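Local coordinates for C2 toxin component I (Clostridium botulinum, PDB 2J3X), which transfers ADP-ribose from NAD to actin as the enzymatic component of the binary C2 toxin, at residues L219-A231 against S347-S359. The protein carries 2 engineered substitutions. Residues are numbered along the deposited sequence; the frame is centred on the assembly and turned at random.
With SO4 (sulfate ion), chain V; SO4 (sulfate ion), chain M.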
loop_
_atom_site.group_PDB
_atom_site.type_symbol
_atom_site.label_atom_id
_atom_site.label_comp_id
_atom_site.label_asym_id
_atom_site.label_seq_id
_atom_site.Cartn_x
_atom_site.Cartn_y
_atom_site.Cartn_z
ATOM N N LEU A 219 9.167 3.541 -0.070
ATOM C CA LEU A 219 9.579 3.537 1.363
ATOM C C LEU A 219 8.316 3.651 2.222
ATOM O O LEU A 219 7.523 4.582 2.033
ATOM C CB LEU A 219 10.462 4.746 1.651
ATOM C CG LEU A 219 11.057 4.811 3.076
ATOM C CD1 LEU A 219 11.806 3.520 3.433
ATOM C CD2 LEU A 219 11.958 6.042 3.158
ATOM N N ASP A 220 8.098 2.686 3.107
ATOM C CA ASP A 220 6.816 2.594 3.862
ATOM C C ASP A 220 7.091 1.645 5.026
ATOM O O ASP A 220 7.649 0.525 4.814
ATOM C CB ASP A 220 5.778 1.960 2.934
ATOM C CG ASP A 220 4.352 1.918 3.500
ATOM O OD1 ASP A 220 4.135 2.014 4.749
ATOM O OD2 ASP A 220 3.444 1.705 2.660
ATOM N N PHE A 221 6.730 2.063 6.252
ATOM C CA PHE A 221 7.036 1.261 7.443
ATOM C C PHE A 221 5.798 0.597 8.035
ATOM O O PHE A 221 5.911 -0.126 9.058
ATOM C CB PHE A 221 7.648 2.186 8.513
ATOM C CG PHE A 221 8.926 2.876 7.992
ATOM C CD1 PHE A 221 10.083 2.120 7.825
ATOM C CD2 PHE A 221 8.912 4.238 7.635
ATOM C CE1 PHE A 221 11.258 2.773 7.321
ATOM C CE2 PHE A 221 10.061 4.892 7.131
ATOM C CZ PHE A 221 11.226 4.129 6.971
ATOM N N TYR A 222 4.678 0.726 7.322
ATOM C CA TYR A 222 3.403 0.040 7.710
ATOM C C TYR A 222 3.174 0.287 9.208
ATOM O O TYR A 222 3.320 1.447 9.654
ATOM C CB TYR A 222 3.377 -1.471 7.311
ATOM C CG TYR A 222 3.660 -1.600 5.834
ATOM C CD1 TYR A 222 2.726 -1.219 4.879
ATOM C CD2 TYR A 222 4.908 -2.058 5.417
ATOM C CE1 TYR A 222 3.015 -1.328 3.513
ATOM C CE2 TYR A 222 5.237 -2.138 4.049
ATOM C CZ TYR A 222 4.293 -1.748 3.124
ATOM O OH TYR A 222 4.668 -1.853 1.784
ATOM N N ASN A 223 2.827 -0.752 9.966
ATOM C CA ASN A 223 2.516 -0.577 11.400
ATOM C C ASN A 223 3.752 -0.400 12.292
ATOM O O ASN A 223 3.630 0.069 13.426
ATOM C CB ASN A 223 1.619 -1.726 11.898
ATOM C CG ASN A 223 2.283 -3.053 11.824
ATOM O OD1 ASN A 223 3.288 -3.230 11.097
ATOM N ND2 ASN A 223 1.706 -4.031 12.519
ATOM N N LYS A 224 4.961 -0.678 11.755
ATOM C CA LYS A 224 6.180 -0.647 12.590
ATOM C C LYS A 224 6.719 0.769 12.749
ATOM O O LYS A 224 7.323 1.088 13.771
ATOM C CB LYS A 224 7.275 -1.595 12.012
ATOM C CG LYS A 224 6.897 -3.053 12.289
ATOM C CD LYS A 224 7.857 -4.019 11.558
ATOM C CE LYS A 224 7.486 -5.508 11.795
ATOM N NZ LYS A 224 8.191 -6.427 10.810
ATOM N N GLY A 225 6.488 1.619 11.747
ATOM C CA GLY A 225 7.012 3.022 11.768
ATOM C C GLY A 225 8.528 3.010 11.680
ATOM O O GLY A 225 9.140 1.951 11.432
ATOM N N SER A 226 9.128 4.182 11.912
ATOM C CA SER A 226 10.586 4.304 11.981
ATOM C C SER A 226 10.933 5.584 12.697
ATOM O O SER A 226 11.001 6.652 12.091
ATOM C CB SER A 226 11.209 4.356 10.569
ATOM O OG SER A 226 12.642 4.434 10.635
ATOM N N GLU A 227 11.210 5.463 13.982
ATOM C CA GLU A 227 11.708 6.635 14.682
ATOM C C GLU A 227 13.068 6.997 14.096
ATOM O O GLU A 227 13.391 8.180 14.028
ATOM C CB GLU A 227 11.843 6.303 16.157
ATOM C CG GLU A 227 12.378 7.471 16.999
ATOM C CD GLU A 227 11.381 8.577 17.255
ATOM O OE1 GLU A 227 10.256 8.532 16.783
ATOM O OE2 GLU A 227 11.715 9.556 17.936
ATOM N N ALA A 228 13.851 5.986 13.667
ATOM C CA ALA A 228 15.182 6.252 13.092
ATOM C C ALA A 228 15.121 7.162 11.891
ATOM O O ALA A 228 16.038 7.976 11.704
ATOM C CB ALA A 228 15.928 4.916 12.694
ATOM N N TRP A 229 14.084 7.009 11.057
ATOM C CA TRP A 229 13.915 7.912 9.894
ATOM C C TRP A 229 13.753 9.357 10.354
ATOM O O TRP A 229 14.364 10.279 9.799
ATOM C CB TRP A 229 12.699 7.505 9.036
ATOM C CG TRP A 229 12.643 8.273 7.747
ATOM C CD1 TRP A 229 13.235 7.894 6.556
ATOM C CD2 TRP A 229 12.050 9.565 7.516
ATOM N NE1 TRP A 229 12.990 8.831 5.603
ATOM C CE2 TRP A 229 12.279 9.879 6.140
ATOM C CE3 TRP A 229 11.310 10.471 8.314
ATOM C CZ2 TRP A 229 11.793 11.041 5.530
ATOM C CZ3 TRP A 229 10.840 11.684 7.716
ATOM C CH2 TRP A 229 11.100 11.957 6.321
ATOM N N GLY A 230 12.914 9.550 11.376
ATOM C CA GLY A 230 12.740 10.890 11.929
ATOM C C GLY A 230 14.045 11.408 12.529
ATOM O O GLY A 230 14.407 12.568 12.344
ATOM N N ALA A 231 14.776 10.572 13.265
ATOM C CA ALA A 231 16.047 11.029 13.858
ATOM C C ALA A 231 17.088 11.412 12.807
ATOM O O ALA A 231 17.791 12.405 12.969
ATOM C CB ALA A 231 16.641 9.906 14.810
ATOM N N SER A 347 -2.138 19.237 9.154
ATOM C CA SER A 347 -2.698 17.923 9.457
ATOM C C SER A 347 -1.622 16.954 9.893
ATOM O O SER A 347 -0.505 16.987 9.347
ATOM C CB SER A 347 -3.534 17.362 8.300
ATOM O OG SER A 347 -2.779 17.181 7.116
ATOM N N SER A 348 -1.950 16.151 10.908
ATOM C CA SER A 348 -1.014 15.175 11.447
ATOM C C SER A 348 -1.111 13.837 10.706
ATOM O O SER A 348 -2.200 13.331 10.353
ATOM C CB SER A 348 -1.260 14.946 12.942
ATOM O OG SER A 348 -2.501 14.356 13.050
ATOM N N THR A 349 0.071 13.248 10.499
ATOM C CA THR A 349 0.192 11.897 9.941
ATOM C C THR A 349 1.222 11.229 10.814
ATOM O O THR A 349 1.882 11.899 11.618
ATOM C CB THR A 349 0.754 11.928 8.465
ATOM O OG1 THR A 349 2.132 12.368 8.494
ATOM C CG2 THR A 349 -0.070 12.853 7.561
ATOM N N SER A 350 1.313 9.910 10.730
ATOM C CA SER A 350 2.358 9.188 11.475
ATOM C C SER A 350 3.063 8.224 10.562
ATOM O O SER A 350 2.448 7.688 9.615
ATOM C CB SER A 350 1.710 8.375 12.617
ATOM O OG SER A 350 2.720 7.636 13.318
ATOM N N LEU A 351 4.348 7.927 10.832
ATOM C CA LEU A 351 4.900 6.791 10.099
ATOM C C LEU A 351 4.344 5.430 10.495
ATOM O O LEU A 351 4.552 4.423 9.786
ATOM C CB LEU A 351 6.479 6.802 10.202
ATOM C CG LEU A 351 7.209 7.965 9.526
ATOM C CD1 LEU A 351 8.722 7.633 9.530
ATOM C CD2 LEU A 351 6.769 8.163 8.041
ATOM N N LYS A 352 3.648 5.363 11.647
ATOM C CA LYS A 352 2.991 4.149 12.052
ATOM C C LYS A 352 1.583 4.056 11.467
ATOM O O LYS A 352 0.795 5.007 11.654
ATOM C CB LYS A 352 2.909 4.059 13.588
ATOM C CG LYS A 352 4.252 3.860 14.254
ATOM C CD LYS A 352 4.058 3.478 15.724
ATOM C CE LYS A 352 3.795 4.681 16.510
ATOM N NZ LYS A 352 4.070 4.472 18.005
ATOM N N SER A 353 1.266 2.961 10.771
ATOM C CA SER A 353 -0.072 2.852 10.168
ATOM C C SER A 353 -1.183 2.751 11.204
ATOM O O SER A 353 -2.328 3.144 10.898
ATOM C CB SER A 353 -0.237 1.663 9.219
ATOM O OG SER A 353 -0.243 0.441 9.938
ATOM N N THR A 354 -0.896 2.179 12.382
ATOM C CA THR A 354 -2.003 1.788 13.273
ATOM C C THR A 354 -1.679 2.020 14.753
ATOM O O THR A 354 -1.610 1.080 15.541
ATOM C CB THR A 354 -2.381 0.319 13.041
ATOM O OG1 THR A 354 -2.529 0.107 11.622
ATOM C CG2 THR A 354 -3.792 0.018 13.731
ATOM N N PRO A 355 -1.523 3.283 15.150
ATOM C CA PRO A 355 -1.345 3.516 16.579
ATOM C C PRO A 355 -2.621 3.008 17.287
ATOM O O PRO A 355 -3.709 3.191 16.756
ATOM C CB PRO A 355 -1.263 5.037 16.665
ATOM C CG PRO A 355 -0.927 5.507 15.313
ATOM C CD PRO A 355 -1.564 4.528 14.361
ATOM N N SER A 356 -2.490 2.341 18.453
ATOM C CA SER A 356 -3.638 1.737 19.120
ATOM C C SER A 356 -4.830 2.650 19.266
ATOM O O SER A 356 -6.015 2.236 19.104
ATOM C CB SER A 356 -3.198 1.277 20.535
ATOM O OG SER A 356 -2.710 -0.024 20.381
ATOM N N SER A 357 -4.559 3.897 19.604
ATOM C CA SER A 357 -5.673 4.803 19.879
ATOM C C SER A 357 -6.484 5.135 18.608
ATOM O O SER A 357 -7.641 5.558 18.680
ATOM C CB SER A 357 -5.178 6.028 20.602
ATOM O OG SER A 357 -4.626 6.862 19.655
ATOM N N PHE A 358 -5.922 4.846 17.435
ATOM C CA PHE A 358 -6.680 5.040 16.188
ATOM C C PHE A 358 -7.130 3.765 15.501
ATOM O O PHE A 358 -7.645 3.799 14.407
ATOM C CB PHE A 358 -5.889 5.918 15.234
ATOM C CG PHE A 358 -5.486 7.218 15.847
ATOM C CD1 PHE A 358 -6.447 8.140 16.214
ATOM C CD2 PHE A 358 -4.151 7.501 16.060
ATOM C CE1 PHE A 358 -6.058 9.351 16.793
ATOM C CE2 PHE A 358 -3.757 8.690 16.633
ATOM C CZ PHE A 358 -4.690 9.610 16.993
ATOM N N SER A 359 -7.014 2.646 16.178
ATOM C CA SER A 359 -7.156 1.348 15.542
ATOM C C SER A 359 -8.570 1.014 15.081
ATOM O O SER A 359 -8.760 0.212 14.148
ATOM C CB SER A 359 -6.603 0.276 16.477
ATOM O OG SER A 359 -7.420 0.126 17.640
HETATM S S SO4 V . 13.438 2.757 15.500
HETATM O O1 SO4 V . 13.982 1.464 15.043
HETATM O O2 SO4 V . 14.548 3.646 15.326
HETATM O O3 SO4 V . 12.290 3.238 14.752
HETATM O O4 SO4 V . 13.193 2.785 16.935
HETATM S S SO4 M . 6.868 -9.898 12.513
HETATM O O1 SO4 M . 5.725 -10.801 12.130
HETATM O O2 SO4 M . 8.071 -10.707 12.346
HETATM O O3 SO4 M . 6.958 -8.780 11.566
HETATM O O4 SO4 M . 6.735 -9.438 13.899
HETATM O O HOH W 1 5.469 4.522 7.042
HETATM O O HOH W 2 1.154 0.967 14.016
#
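Ser353 N donates to Tyr222 O at 2.8 Å, the one direct hydrogen bond between 219-231 and 347-359. Its N-H...O angle of 149° is moderately bent, and the donor stands above the carbonyl plane, 48° out of it. Two waters extend the link. One donates to Leu351 O and accepts from Phe221 N; the other accepts from Thr354 N and donates to Asn223 O, with 2.7 Å between the water oxygen and Asn223 O. Nearby, Ser353 OG lies 3.5 Å from Asn223 CB, a van der Waals approach, while accepting from Thr354 OG1 and donating to Leu61 O. Gly225, at positive phi, brings its CA within 3.5 Å of Leu351 O in a CA-H...O contact, and Lys352 CG packs 3.8 Å from that same CA.

The apolar half belongs to Leu351. With CG anti to its carbonyl carbon (chi1 -66°), its CD1 meets Phe221 CE2 at 3.9 Å and Trp229 CB at 4.0 Å. The Leu351 side chain runs alongside Phe221 but crosses Trp229 at about a right angle. Ser226 CB covers one Phe221 face, and Ser226 OG caps helix 227-234 by accepting from Trp229 N.

Ser348-Thr349-Ser350 fits the STS motif of ADP-ribosyltransferases; Ser350 OG accepts from Lys352 N in an ST turn. These bonds and Leu351 join the turn leaving strand 347-350 to the approach to helix 227-234, Leu351 also touching strands 295-301, 375-377 and 389-392.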